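Local coordinates for protein hexokinase (PDB 1BDG) that catalyses the transfer of a phosphate from ATP to glucose and other hexoses, yielding hexose 6-phosphate at the first step of glycolysis, at residues D20-V23 / V24-E27; V158-T161 / K162-A166; W262-Q265 / F266-S269; L281-K284 / M285-M289; G397-S401 / L402-H406. One frame throughout, in Å; residues are numbered along the deposited sequence.

Contact 1: D20-V23 / V24-E27; sequences DLSV and VDYE
S22 and D25 exchange hydrogen bonds across the start of helix 23-41 and form a capping box, a worked example of how a helix N-terminus is closed. S22 is the N-cap. Its OG accepts from D25 N at 3.1 Å, placed there by chi1 of 62°, which sets OG between the backbone N and the carbonyl carbon. In return S22 N donates to D25 OD2 at 3.1 Å and almost straight, approaching from above the carboxylate plane. The well-packed side is formed by Y26, which is buried: L21 crosses it at about a right angle, with L21 CB 3.6 Å from Y26 CZ, while M416 and L420 of helix 409-420 and L377 of helix 357-389 also touch the tyrosine. The other side is looser, and V24 there is exposed to solvent. D25 OD1, the oxygen not used by S22 N, has a weak hydrogen bond to W262. One turn on, E27 N donates to V23 O at 2.9 Å, and E27 CG lies against that same carbonyl oxygen.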
loop_
_atom_site.group_PDB
_atom_site.type_symbol
_atom_site.label_atom_id
_atom_site.label_comp_id
_atom_site.label_asym_id
_atom_site.label_seq_id
_atom_site.Cartn_x
_atom_site.Cartn_y
_atom_site.Cartn_z
ATOM N N ASP A 20 17.965 -7.165 -11.830
ATOM C CA ASP A 20 17.577 -7.174 -13.233
ATOM C C ASP A 20 16.824 -8.455 -13.622
ATOM O O ASP A 20 17.382 -9.353 -14.257
ATOM C CB ASP A 20 18.806 -6.990 -14.124
ATOM C CG ASP A 20 18.448 -6.875 -15.592
ATOM O OD1 ASP A 20 17.393 -6.291 -15.915
ATOM O OD2 ASP A 20 19.219 -7.366 -16.435
ATOM N N LEU A 21 15.547 -8.523 -13.250
ATOM C CA LEU A 21 14.708 -9.685 -13.542
ATOM C C LEU A 21 14.178 -9.702 -14.968
ATOM O O LEU A 21 14.058 -8.668 -15.613
ATOM C CB LEU A 21 13.571 -9.787 -12.521
ATOM C CG LEU A 21 14.050 -9.793 -11.062
ATOM C CD1 LEU A 21 13.014 -10.471 -10.182
ATOM C CD2 LEU A 21 15.386 -10.526 -10.946
ATOM N N SER A 22 13.856 -10.901 -15.434
ATOM C CA SER A 22 13.365 -11.142 -16.785
ATOM C C SER A 22 11.852 -11.294 -16.855
ATOM O O SER A 22 11.223 -11.606 -15.862
ATOM C CB SER A 22 14.020 -12.434 -17.326
ATOM O OG SER A 22 13.674 -13.585 -16.553
ATOM N N VAL A 23 11.265 -11.120 -18.033
ATOM C CA VAL A 23 9.822 -11.307 -18.176
ATOM C C VAL A 23 9.465 -12.695 -17.659
ATOM O O VAL A 23 8.402 -12.898 -17.075
ATOM C CB VAL A 23 9.374 -11.236 -19.642
ATOM C CG1 VAL A 23 7.881 -11.563 -19.760
ATOM C CG2 VAL A 23 9.658 -9.857 -20.198
ATOM N N VAL A 24 10.376 -13.647 -17.837
ATOM C CA VAL A 24 10.105 -14.999 -17.382
ATOM C C VAL A 24 10.041 -15.004 -15.861
ATOM O O VAL A 24 9.172 -15.663 -15.282
ATOM C CB VAL A 24 11.144 -16.049 -17.880
ATOM C CG1 VAL A 24 10.701 -17.444 -17.427
ATOM C CG2 VAL A 24 11.283 -16.005 -19.418
ATOM N N ASP A 25 10.903 -14.227 -15.209
ATOM C CA ASP A 25 10.884 -14.203 -13.755
ATOM C C ASP A 25 9.516 -13.763 -13.273
ATOM O O ASP A 25 8.873 -14.468 -12.503
ATOM C CB ASP A 25 11.988 -13.308 -13.193
ATOM C CG ASP A 25 13.372 -13.915 -13.352
ATOM O OD1 ASP A 25 13.487 -15.154 -13.419
ATOM O OD2 ASP A 25 14.356 -13.152 -13.388
ATOM N N TYR A 26 9.031 -12.643 -13.791
ATOM C CA TYR A 26 7.725 -12.132 -13.401
ATOM C C TYR A 26 6.597 -13.112 -13.711
ATOM O O TYR A 26 5.701 -13.292 -12.895
ATOM C CB TYR A 26 7.488 -10.762 -14.027
ATOM C CG TYR A 26 8.486 -9.752 -13.537
ATOM C CD1 TYR A 26 8.678 -9.560 -12.178
ATOM C CD2 TYR A 26 9.273 -9.026 -14.421
ATOM C CE1 TYR A 26 9.635 -8.683 -11.703
ATOM C CE2 TYR A 26 10.235 -8.135 -13.954
ATOM C CZ TYR A 26 10.408 -7.979 -12.586
ATOM O OH TYR A 26 11.371 -7.155 -12.085
ATOM N N GLU A 27 6.650 -13.768 -14.869
ATOM C CA GLU A 27 5.624 -14.761 -15.212
ATOM C C GLU A 27 5.515 -15.733 -14.020
ATOM O O GLU A 27 4.426 -16.040 -13.550
ATOM C CB GLU A 27 5.995 -15.519 -16.503
ATOM C CG GLU A 27 6.090 -14.624 -17.759
ATOM C CD GLU A 27 6.551 -15.347 -19.048
ATOM O OE1 GLU A 27 7.345 -16.315 -18.974
ATOM O OE2 GLU A 27 6.154 -14.914 -20.154
#

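Contact 2: V158-T161 / K162-A166; sequences VRWT and KGFSA. With GLC (alpha-D-glucopyranose), chain B.
The glucose pocket of hexokinase takes two of its sugar-binding residues, T161 and K162, from this loop of the small subdomain, where T161 to F164 make a type II' beta turn. T161 OG1 donates to glucose O2 at 2.7 Å. The chain of K162 bends at chi3 (-83°), which turns its ammonium group to the sugar: K162 NZ donates to glucose O6 at 2.8 Å and to the ring oxygen O5 at 3.1 Å. Beside the turn, W160, just before it, packs on F164, its last residue. F164 CB sits over one face of the indole, 3.3 Å from W160 CE3, in a CH-pi contact, while the two rings form an offset pair, planes 28° apart, that overlaps little. At its edge the same indole gives a hydrogen bond from W160 NE1 to A166 O, 2.9 Å long, on a carbonyl lone pair. F145 meets both aromatic rings edge-to-face and K162 by a cation-pi contact, within the small-subdomain loop region of a hexokinase sugar-binding site.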
loop_
_atom_site.group_PDB
_atom_site.type_symbol
_atom_site.label_atom_id
_atom_site.label_comp_id
_atom_site.label_asym_id
_atom_site.label_seq_id
_atom_site.Cartn_x
_atom_site.Cartn_y
_atom_site.Cartn_z
ATOM N N VAL A 158 -5.324 -8.534 12.593
ATOM C CA VAL A 158 -4.582 -9.784 12.551
ATOM C C VAL A 158 -3.156 -9.426 12.962
ATOM O O VAL A 158 -2.546 -10.099 13.798
ATOM C CB VAL A 158 -4.574 -10.397 11.156
ATOM C CG1 VAL A 158 -3.764 -11.674 11.156
ATOM C CG2 VAL A 158 -5.982 -10.685 10.713
ATOM N N ARG A 159 -2.631 -8.346 12.397
ATOM C CA ARG A 159 -1.294 -7.905 12.742
ATOM C C ARG A 159 -1.021 -6.499 12.223
ATOM O O ARG A 159 -1.714 -6.017 11.334
ATOM C CB ARG A 159 -0.247 -8.892 12.216
ATOM C CG ARG A 159 -0.190 -8.996 10.705
ATOM C CD ARG A 159 0.724 -10.130 10.279
ATOM N NE ARG A 159 1.069 -10.021 8.875
ATOM C CZ ARG A 159 1.800 -10.903 8.210
ATOM N NH1 ARG A 159 2.283 -11.983 8.800
ATOM N NH2 ARG A 159 2.043 -10.698 6.931
ATOM N N TRP A 160 -0.066 -5.815 12.847
ATOM C CA TRP A 160 0.287 -4.469 12.441
ATOM C C TRP A 160 1.332 -4.605 11.357
ATOM O O TRP A 160 2.288 -5.389 11.505
ATOM C CB TRP A 160 0.927 -3.674 13.591
ATOM C CG TRP A 160 0.011 -2.994 14.593
ATOM C CD1 TRP A 160 0.020 -3.184 15.932
ATOM C CD2 TRP A 160 -0.953 -1.952 14.347
ATOM N NE1 TRP A 160 -0.858 -2.331 16.540
ATOM C CE2 TRP A 160 -1.469 -1.560 15.592
ATOM C CE3 TRP A 160 -1.422 -1.312 13.194
ATOM C CZ2 TRP A 160 -2.436 -0.549 15.729
ATOM C CZ3 TRP A 160 -2.388 -0.300 13.330
ATOM C CH2 TRP A 160 -2.879 0.066 14.585
ATOM N N THR A 161 1.145 -3.869 10.265
ATOM C CA THR A 161 2.113 -3.870 9.188
ATOM C C THR A 161 2.595 -2.431 9.143
ATOM O O THR A 161 2.123 -1.597 9.923
ATOM C CB THR A 161 1.469 -4.255 7.849
ATOM O OG1 THR A 161 0.477 -3.288 7.490
ATOM C CG2 THR A 161 0.827 -5.625 7.944
ATOM N N LYS A 162 3.574 -2.148 8.294
ATOM C CA LYS A 162 4.084 -0.793 8.142
ATOM C C LYS A 162 4.834 -0.226 9.351
ATOM O O LYS A 162 5.668 -0.914 9.944
ATOM C CB LYS A 162 2.955 0.141 7.674
ATOM C CG LYS A 162 2.575 -0.101 6.225
ATOM C CD LYS A 162 1.513 0.820 5.728
ATOM C CE LYS A 162 0.154 0.346 6.104
ATOM N NZ LYS A 162 -0.880 0.954 5.203
ATOM N N GLY A 163 4.580 1.036 9.691
ATOM C CA GLY A 163 5.275 1.652 10.806
ATOM C C GLY A 163 4.550 1.636 12.146
ATOM O O GLY A 163 4.893 2.421 13.040
ATOM N N PHE A 164 3.551 0.768 12.293
ATOM C CA PHE A 164 2.791 0.691 13.532
ATOM C C PHE A 164 3.193 -0.489 14.422
ATOM O O PHE A 164 3.617 -1.544 13.937
ATOM C CB PHE A 164 1.301 0.599 13.238
ATOM C CG PHE A 164 0.681 1.878 12.762
ATOM C CD1 PHE A 164 1.128 2.506 11.600
ATOM C CD2 PHE A 164 -0.411 2.417 13.431
ATOM C CE1 PHE A 164 0.486 3.655 11.106
ATOM C CE2 PHE A 164 -1.052 3.552 12.951
ATOM C CZ PHE A 164 -0.606 4.169 11.788
ATOM N N SER A 165 3.059 -0.290 15.733
ATOM C CA SER A 165 3.362 -1.306 16.748
ATOM C C SER A 165 2.736 -0.913 18.070
ATOM O O SER A 165 3.378 -1.011 19.104
ATOM C CB SER A 165 4.876 -1.505 16.931
ATOM O OG SER A 165 5.532 -0.292 17.249
ATOM N N ALA A 166 1.510 -0.406 18.021
ATOM C CA ALA A 166 0.800 -0.009 19.230
ATOM C C ALA A 166 0.383 -1.285 19.946
ATOM O O ALA A 166 -0.058 -2.244 19.310
ATOM C CB ALA A 166 -0.413 0.815 18.873
HETATM C C1 GLC B . -0.161 -2.607 4.076
HETATM C C2 GLC B . -1.357 -3.107 4.888
HETATM C C3 GLC B . -2.530 -3.354 3.969
HETATM C C4 GLC B . -2.839 -2.091 3.183
HETATM C C5 GLC B . -1.606 -1.664 2.419
HETATM C C6 GLC B . -1.821 -0.368 1.659
HETATM O O1 GLC B . 0.141 -3.565 3.119
HETATM O O2 GLC B . -1.033 -4.322 5.561
HETATM O O3 GLC B . -3.673 -3.733 4.721
HETATM O O4 GLC B . -3.907 -2.326 2.297
HETATM O O5 GLC B . -0.537 -1.436 3.339
HETATM O O6 GLC B . -1.590 0.756 2.482
#

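Contact 3: W262-Q265 / F266-S269; sequences WRTQ and FDKS
T264 O receives K268 N at 3.1 Å and Q265 O receives S269 N at 2.9 Å, the first backbone turns of helix 265-272. T264 is the N-cap and, with D267, makes a capping box. T264 N donates to D267 OD2 at 3.1 Å, nearly straight and on the anti lone pair of that oxygen. T264 OG1 accepts only weakly, and from F266 N rather than D267 N, at 3.5 Å. T264 OG1 also gives D267 OD2 a weak bond, so the carboxylate oxygen is met by both the amide and the hydroxyl of one residue; its salt bridge to R373 adds a charged partner. Q265 CG lies over the centre of the F266 ring, in a CH-pi contact only 5° off the ring normal; chi1 of 53° brings CG over to that face. A water joins Q265 OE1 to S269 OG. R263 bends at chi3 and brings its guanidinium slantwise across the aliphatic part of K268, with R263 NH2 3.9 Å from K268 CG. F266 packs on L294 and I298 of helix 288-304 and on I15 and L16 of helix 5-16, while W262 reaches across to helix 23-41.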
loop_
_atom_site.group_PDB
_atom_site.type_symbol
_atom_site.label_atom_id
_atom_site.label_comp_id
_atom_site.label_asym_id
_atom_site.label_seq_id
_atom_site.Cartn_x
_atom_site.Cartn_y
_atom_site.Cartn_z
ATOM N N TRP A 262 14.328 -14.657 -5.886
ATOM C CA TRP A 262 14.374 -13.299 -6.373
ATOM C C TRP A 262 14.750 -12.249 -5.337
ATOM O O TRP A 262 15.027 -11.105 -5.682
ATOM C CB TRP A 262 13.040 -12.999 -7.040
ATOM C CG TRP A 262 12.733 -14.028 -8.105
ATOM C CD1 TRP A 262 13.280 -14.098 -9.339
ATOM C CD2 TRP A 262 11.822 -15.128 -8.008
ATOM N NE1 TRP A 262 12.772 -15.161 -10.027
ATOM C CE2 TRP A 262 11.875 -15.817 -9.234
ATOM C CE3 TRP A 262 10.970 -15.608 -7.005
ATOM C CZ2 TRP A 262 11.116 -16.955 -9.484
ATOM C CZ3 TRP A 262 10.216 -16.743 -7.254
ATOM C CH2 TRP A 262 10.299 -17.402 -8.489
ATOM N N ARG A 263 14.752 -12.628 -4.071
ATOM C CA ARG A 263 15.135 -11.702 -3.018
ATOM C C ARG A 263 16.662 -11.658 -2.920
ATOM O O ARG A 263 17.320 -12.699 -2.944
ATOM C CB ARG A 263 14.499 -12.107 -1.694
ATOM C CG ARG A 263 12.992 -12.019 -1.748
ATOM C CD ARG A 263 12.322 -12.427 -0.449
ATOM N NE ARG A 263 12.695 -11.545 0.645
ATOM C CZ ARG A 263 13.537 -11.867 1.626
ATOM N NH1 ARG A 263 14.114 -13.076 1.675
ATOM N NH2 ARG A 263 13.816 -10.955 2.549
ATOM N N THR A 264 17.209 -10.441 -2.890
ATOM C CA THR A 264 18.651 -10.204 -2.804
ATOM C C THR A 264 19.074 -9.927 -1.362
ATOM O O THR A 264 18.229 -9.862 -0.462
ATOM C CB THR A 264 19.060 -9.007 -3.677
ATOM O OG1 THR A 264 18.524 -7.803 -3.120
ATOM C CG2 THR A 264 18.536 -9.171 -5.094
ATOM N N GLN A 265 20.374 -9.735 -1.149
ATOM C CA GLN A 265 20.903 -9.473 0.197
ATOM C C GLN A 265 20.499 -8.113 0.757
ATOM O O GLN A 265 20.441 -7.917 1.971
ATOM C CB GLN A 265 22.433 -9.640 0.250
ATOM C CG GLN A 265 23.211 -8.838 -0.792
ATOM C CD GLN A 265 24.684 -8.628 -0.423
ATOM O OE1 GLN A 265 25.023 -7.764 0.398
ATOM N NE2 GLN A 265 25.558 -9.394 -1.056
ATOM N N PHE A 266 20.212 -7.183 -0.142
ATOM C CA PHE A 266 19.793 -5.847 0.227
ATOM C C PHE A 266 18.365 -5.940 0.758
ATOM O O PHE A 266 17.973 -5.222 1.671
ATOM C CB PHE A 266 19.878 -4.970 -1.008
ATOM C CG PHE A 266 21.225 -5.015 -1.677
ATOM C CD1 PHE A 266 22.350 -4.506 -1.038
ATOM C CD2 PHE A 266 21.379 -5.602 -2.923
ATOM C CE1 PHE A 266 23.608 -4.577 -1.623
ATOM C CE2 PHE A 266 22.634 -5.677 -3.519
ATOM C CZ PHE A 266 23.755 -5.160 -2.861
ATOM N N ASP A 267 17.604 -6.861 0.183
ATOM C CA ASP A 267 16.229 -7.110 0.585
ATOM C C ASP A 267 16.230 -7.769 1.974
ATOM O O ASP A 267 15.360 -7.502 2.809
ATOM C CB ASP A 267 15.537 -8.037 -0.439
ATOM C CG ASP A 267 15.156 -7.326 -1.734
ATOM O OD1 ASP A 267 14.587 -6.214 -1.678
ATOM O OD2 ASP A 267 15.389 -7.899 -2.814
ATOM N N LYS A 268 17.235 -8.608 2.219
ATOM C CA LYS A 268 17.366 -9.324 3.483
ATOM C C LYS A 268 17.874 -8.460 4.617
ATOM O O LYS A 268 17.343 -8.542 5.718
ATOM C CB LYS A 268 18.254 -10.561 3.320
ATOM C CG LYS A 268 17.691 -11.558 2.356
ATOM C CD LYS A 268 18.564 -12.771 2.175
ATOM C CE LYS A 268 17.981 -13.584 1.033
ATOM N NZ LYS A 268 18.421 -14.986 0.944
ATOM N N SER A 269 18.881 -7.626 4.375
ATOM C CA SER A 269 19.390 -6.775 5.442
ATOM C C SER A 269 18.484 -5.574 5.689
ATOM O O SER A 269 18.597 -4.915 6.727
ATOM C CB SER A 269 20.817 -6.329 5.163
ATOM O OG SER A 269 20.882 -5.556 3.986
HETATM O O HOH W 1 23.444 -5.679 2.218
#

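Contact 4: L281-K284 / M285-M289; sequences LYEK and MVSGM. With GLC (alpha-D-glucopyranose), chain B.
Y282 and V286 cross obliquely one turn apart, the valine methyl CG2 lying over one face of the phenol ring in a CH-pi contact, 3.9 Å from Y282 CZ and displaced toward the rim. W250 meets the same tyrosine edge-to-face, and Y282 OH is hydrogen-bonded to L377 O. E283 leaves the short, weakly bonded helix in another direction. With CG anti to the backbone N (chi1 168°) and the chain extended beyond it, the carboxylate of this substrate-binding residue reaches the glucose pocket, where glucose O1 donates to E283 OE2 at 2.7 Å. S287 OG packs against the stem of this glutamate, 3.3 Å from E283 CG, and has a weak hydrogen bond to T220 O. The backbone is held here as well: E283 O accepts from S287 N at 2.8 Å and from V286 N at 3.0 Å. M285 turns away from the sugar, its CG 3.5 Å from L281 O, toward helix 357-389. E283 OE2 takes a second bond from T222 N, so the acceptor that faces the anomeric hydroxyl is itself fixed by the protein backbone; a negative charge on this carboxylate would be expected to strengthen its grip on glucose O1.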
loop_
_atom_site.group_PDB
_atom_site.type_symbol
_atom_site.label_atom_id
_atom_site.label_comp_id
_atom_site.label_asym_id
_atom_site.label_seq_id
_atom_site.Cartn_x
_atom_site.Cartn_y
_atom_site.Cartn_z
ATOM N N LEU A 281 7.117 -9.641 3.080
ATOM C CA LEU A 281 8.252 -9.772 2.168
ATOM C C LEU A 281 8.051 -9.248 0.735
ATOM O O LEU A 281 8.961 -8.682 0.131
ATOM C CB LEU A 281 8.764 -11.217 2.174
ATOM C CG LEU A 281 9.140 -11.650 3.597
ATOM C CD1 LEU A 281 9.940 -12.927 3.583
ATOM C CD2 LEU A 281 9.936 -10.552 4.284
ATOM N N TYR A 282 6.866 -9.423 0.185
ATOM C CA TYR A 282 6.616 -8.931 -1.155
ATOM C C TYR A 282 6.468 -7.414 -1.105
ATOM O O TYR A 282 7.006 -6.709 -1.969
ATOM C CB TYR A 282 5.366 -9.585 -1.748
ATOM C CG TYR A 282 4.904 -8.990 -3.056
ATOM C CD1 TYR A 282 5.601 -9.214 -4.237
ATOM C CD2 TYR A 282 3.753 -8.223 -3.117
ATOM C CE1 TYR A 282 5.160 -8.690 -5.447
ATOM C CE2 TYR A 282 3.300 -7.699 -4.325
ATOM C CZ TYR A 282 4.010 -7.940 -5.482
ATOM O OH TYR A 282 3.548 -7.433 -6.666
ATOM N N GLU A 283 5.805 -6.906 -0.066
ATOM C CA GLU A 283 5.599 -5.469 0.060
ATOM C C GLU A 283 6.898 -4.689 0.139
ATOM O O GLU A 283 7.019 -3.605 -0.418
ATOM C CB GLU A 283 4.753 -5.146 1.283
ATOM C CG GLU A 283 4.740 -3.669 1.626
ATOM C CD GLU A 283 3.786 -3.341 2.717
ATOM O OE1 GLU A 283 4.143 -3.531 3.891
ATOM O OE2 GLU A 283 2.669 -2.900 2.398
ATOM N N LYS A 284 7.860 -5.240 0.858
ATOM C CA LYS A 284 9.151 -4.608 1.034
ATOM C C LYS A 284 9.948 -4.476 -0.263
ATOM O O LYS A 284 10.948 -3.747 -0.311
ATOM C CB LYS A 284 9.933 -5.366 2.103
ATOM C CG LYS A 284 9.353 -5.165 3.479
ATOM C CD LYS A 284 9.824 -6.190 4.467
ATOM C CE LYS A 284 9.920 -5.595 5.860
ATOM N NZ LYS A 284 9.014 -6.205 6.844
ATOM N N MET A 285 9.516 -5.192 -1.306
ATOM C CA MET A 285 10.176 -5.143 -2.610
ATOM C C MET A 285 9.483 -4.124 -3.494
ATOM O O MET A 285 10.082 -3.617 -4.427
ATOM C CB MET A 285 10.113 -6.504 -3.324
ATOM C CG MET A 285 10.853 -7.676 -2.654
ATOM S SD MET A 285 10.432 -9.301 -3.355
ATOM C CE MET A 285 11.663 -9.532 -4.580
ATOM N N VAL A 286 8.256 -3.764 -3.125
ATOM C CA VAL A 286 7.403 -2.862 -3.901
ATOM C C VAL A 286 7.012 -1.463 -3.372
ATOM O O VAL A 286 7.126 -0.476 -4.101
ATOM C CB VAL A 286 6.081 -3.603 -4.280
ATOM C CG1 VAL A 286 5.197 -2.739 -5.135
ATOM C CG2 VAL A 286 6.387 -4.887 -4.991
ATOM N N SER A 287 6.544 -1.382 -2.128
ATOM C CA SER A 287 6.068 -0.128 -1.554
ATOM C C SER A 287 7.002 1.042 -1.256
ATOM O O SER A 287 8.196 0.880 -0.984
ATOM C CB SER A 287 5.254 -0.428 -0.309
ATOM O OG SER A 287 6.094 -0.816 0.766
ATOM N N GLY A 288 6.381 2.217 -1.175
ATOM C CA GLY A 288 7.072 3.462 -0.896
ATOM C C GLY A 288 7.800 3.590 0.434
ATOM O O GLY A 288 8.735 4.369 0.543
ATOM N N MET A 289 7.377 2.879 1.461
ATOM C CA MET A 289 8.062 2.966 2.742
ATOM C C MET A 289 9.398 2.242 2.720
ATOM O O MET A 289 10.299 2.563 3.503
ATOM C CB MET A 289 7.193 2.366 3.846
ATOM C CG MET A 289 7.900 2.150 5.162
ATOM S SD MET A 289 6.769 1.571 6.414
ATOM C CE MET A 289 7.370 2.422 7.800
HETATM C C1 GLC B . -0.161 -2.607 4.076
HETATM C C2 GLC B . -1.357 -3.107 4.888
HETATM C C3 GLC B . -2.530 -3.354 3.969
HETATM C C4 GLC B . -2.839 -2.091 3.183
HETATM C C5 GLC B . -1.606 -1.664 2.419
HETATM C C6 GLC B . -1.821 -0.368 1.659
HETATM O O1 GLC B . 0.141 -3.565 3.119
HETATM O O2 GLC B . -1.033 -4.322 5.561
HETATM O O3 GLC B . -3.673 -3.733 4.721
HETATM O O4 GLC B . -3.907 -2.326 2.297
HETATM O O5 GLC B . -0.537 -1.436 3.339
HETATM O O6 GLC B . -1.590 0.756 2.482
#

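Contact 5: G397-S401 / L402-H406; sequences GVDGS and LYKFH
Chi1 of 174° swings the Y403 ring to the position anti to its amide nitrogen, where it meets V398, while a bend at chi3 (-88°) brings the end of K404 back to D399. V398 crosses the tyrosine at about a right angle, its CB 4.1 Å from the ring centroid and over the centre of one face. K404 NZ forms a salt bridge with D399 OD1 at 2.9 Å, arriving nearly along the C-O axis of that oxygen. G400 N also donates to D399 OD1, at 3.0 Å and from above the carboxylate plane, so two donors share one acceptor. This is the junction of strand 393-399 and helix 401-405 in the large subdomain, which belongs to the actin-like ATPase fold, and S401 to F405 probably take part in ATP binding. G400 is the N-cap, with phi of 124°, a conformation in which a CB would press against the carbonyl oxygen of D399. K404 N donates to G400 O at 3.0 Å, followed by F405 N to S401 O at 2.7 Å. The F405 ring has S401 CB at its edge, in plane. S401 OG has a weak hydrogen bond to T78, also of the probable ATP site.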
loop_
_atom_site.group_PDB
_atom_site.type_symbol
_atom_site.label_atom_id
_atom_site.label_comp_id
_atom_site.label_asym_id
_atom_site.label_seq_id
_atom_site.Cartn_x
_atom_site.Cartn_y
_atom_site.Cartn_z
ATOM N N GLY A 397 -8.787 0.400 -10.006
ATOM C CA GLY A 397 -8.704 1.671 -9.294
ATOM C C GLY A 397 -7.406 1.797 -8.535
ATOM O O GLY A 397 -7.193 1.018 -7.625
ATOM N N VAL A 398 -6.550 2.765 -8.858
ATOM C CA VAL A 398 -5.257 2.885 -8.153
ATOM C C VAL A 398 -5.151 4.053 -7.177
ATOM O O VAL A 398 -5.915 5.009 -7.229
ATOM C CB VAL A 398 -4.041 3.063 -9.130
ATOM C CG1 VAL A 398 -2.825 2.362 -8.571
ATOM C CG2 VAL A 398 -4.337 2.574 -10.531
ATOM N N ASP A 399 -4.165 3.986 -6.297
ATOM C CA ASP A 399 -3.891 5.063 -5.354
ATOM C C ASP A 399 -2.549 4.747 -4.735
ATOM O O ASP A 399 -2.099 3.601 -4.796
ATOM C CB ASP A 399 -4.973 5.197 -4.276
ATOM C CG ASP A 399 -5.117 6.635 -3.775
ATOM O OD1 ASP A 399 -4.310 7.496 -4.185
ATOM O OD2 ASP A 399 -6.033 6.915 -2.978
ATOM N N GLY A 400 -1.880 5.772 -4.225
ATOM C CA GLY A 400 -0.583 5.586 -3.606
ATOM C C GLY A 400 0.506 6.449 -4.218
ATOM O O GLY A 400 0.608 6.564 -5.435
ATOM N N SER A 401 1.343 7.020 -3.361
ATOM C CA SER A 401 2.443 7.889 -3.756
ATOM C C SER A 401 3.249 7.371 -4.919
ATOM O O SER A 401 3.721 8.148 -5.753
ATOM C CB SER A 401 3.393 8.054 -2.590
ATOM O OG SER A 401 2.655 8.205 -1.396
ATOM N N LEU A 402 3.471 6.065 -4.944
ATOM C CA LEU A 402 4.261 5.492 -6.005
ATOM C C LEU A 402 3.639 5.746 -7.372
ATOM O O LEU A 402 4.300 6.250 -8.286
ATOM C CB LEU A 402 4.507 4.012 -5.734
ATOM C CG LEU A 402 5.744 3.882 -4.856
ATOM C CD1 LEU A 402 6.149 2.431 -4.739
ATOM C CD2 LEU A 402 6.882 4.673 -5.492
ATOM N N TYR A 403 2.351 5.463 -7.475
ATOM C CA TYR A 403 1.635 5.666 -8.702
ATOM C C TYR A 403 1.656 7.164 -9.006
ATOM O O TYR A 403 2.073 7.578 -10.083
ATOM C CB TYR A 403 0.183 5.160 -8.556
ATOM C CG TYR A 403 -0.706 5.454 -9.755
ATOM C CD1 TYR A 403 -0.701 4.614 -10.877
ATOM C CD2 TYR A 403 -1.512 6.598 -9.784
ATOM C CE1 TYR A 403 -1.475 4.906 -12.003
ATOM C CE2 TYR A 403 -2.287 6.905 -10.895
ATOM C CZ TYR A 403 -2.269 6.058 -12.004
ATOM O OH TYR A 403 -3.069 6.343 -13.092
ATOM N N LYS A 404 1.263 7.967 -8.024
ATOM C CA LYS A 404 1.175 9.418 -8.173
ATOM C C LYS A 404 2.414 10.251 -8.433
ATOM O O LYS A 404 2.500 10.936 -9.453
ATOM C CB LYS A 404 0.433 10.013 -6.987
ATOM C CG LYS A 404 -1.035 9.726 -7.042
ATOM C CD LYS A 404 -1.807 10.425 -5.949
ATOM C CE LYS A 404 -1.864 9.597 -4.699
ATOM N NZ LYS A 404 -3.021 10.050 -3.885
ATOM N N PHE A 405 3.360 10.205 -7.503
ATOM C CA PHE A 405 4.566 11.015 -7.557
ATOM C C PHE A 405 5.769 10.465 -8.297
ATOM O O PHE A 405 6.792 11.153 -8.385
ATOM C CB PHE A 405 5.011 11.362 -6.129
ATOM C CG PHE A 405 3.921 11.945 -5.267
ATOM C CD1 PHE A 405 3.396 13.195 -5.537
ATOM C CD2 PHE A 405 3.419 11.234 -4.181
ATOM C CE1 PHE A 405 2.385 13.732 -4.736
ATOM C CE2 PHE A 405 2.411 11.766 -3.377
ATOM C CZ PHE A 405 1.895 13.018 -3.659
ATOM N N HIS A 406 5.675 9.261 -8.849
ATOM C CA HIS A 406 6.850 8.686 -9.503
ATOM C C HIS A 406 6.891 8.571 -11.028
ATOM O O HIS A 406 6.107 7.832 -11.638
ATOM C CB HIS A 406 7.232 7.364 -8.814
ATOM C CG HIS A 406 7.737 7.552 -7.412
ATOM N ND1 HIS A 406 8.936 7.037 -6.969
ATOM C CD2 HIS A 406 7.219 8.242 -6.365
ATOM C CE1 HIS A 406 9.140 7.406 -5.718
ATOM N NE2 HIS A 406 8.113 8.138 -5.328
#

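In the fold
From the N terminus the five contacts follow in series, none nesting in or crossing another, each closing a turn of a few residues. Contact 1 starts helix 23-41 and touches contact 3, at the start of helix 265-272, through L21, D25 and W262. Contact 2 lies in the small subdomain loop before helix 174-183, about 31 Å from contact 1 between centres. It shares glucose with contact 4 and also touches it directly, M289 packing on K162 and G163. M285 of contact 4 also touches W262, R263 and D267 of contact 3. Contact 5, leaving strand 393-399, reaches contact 4 through L402 against V286, S287 and G288, tying the probable ATP site to the glucose pocket.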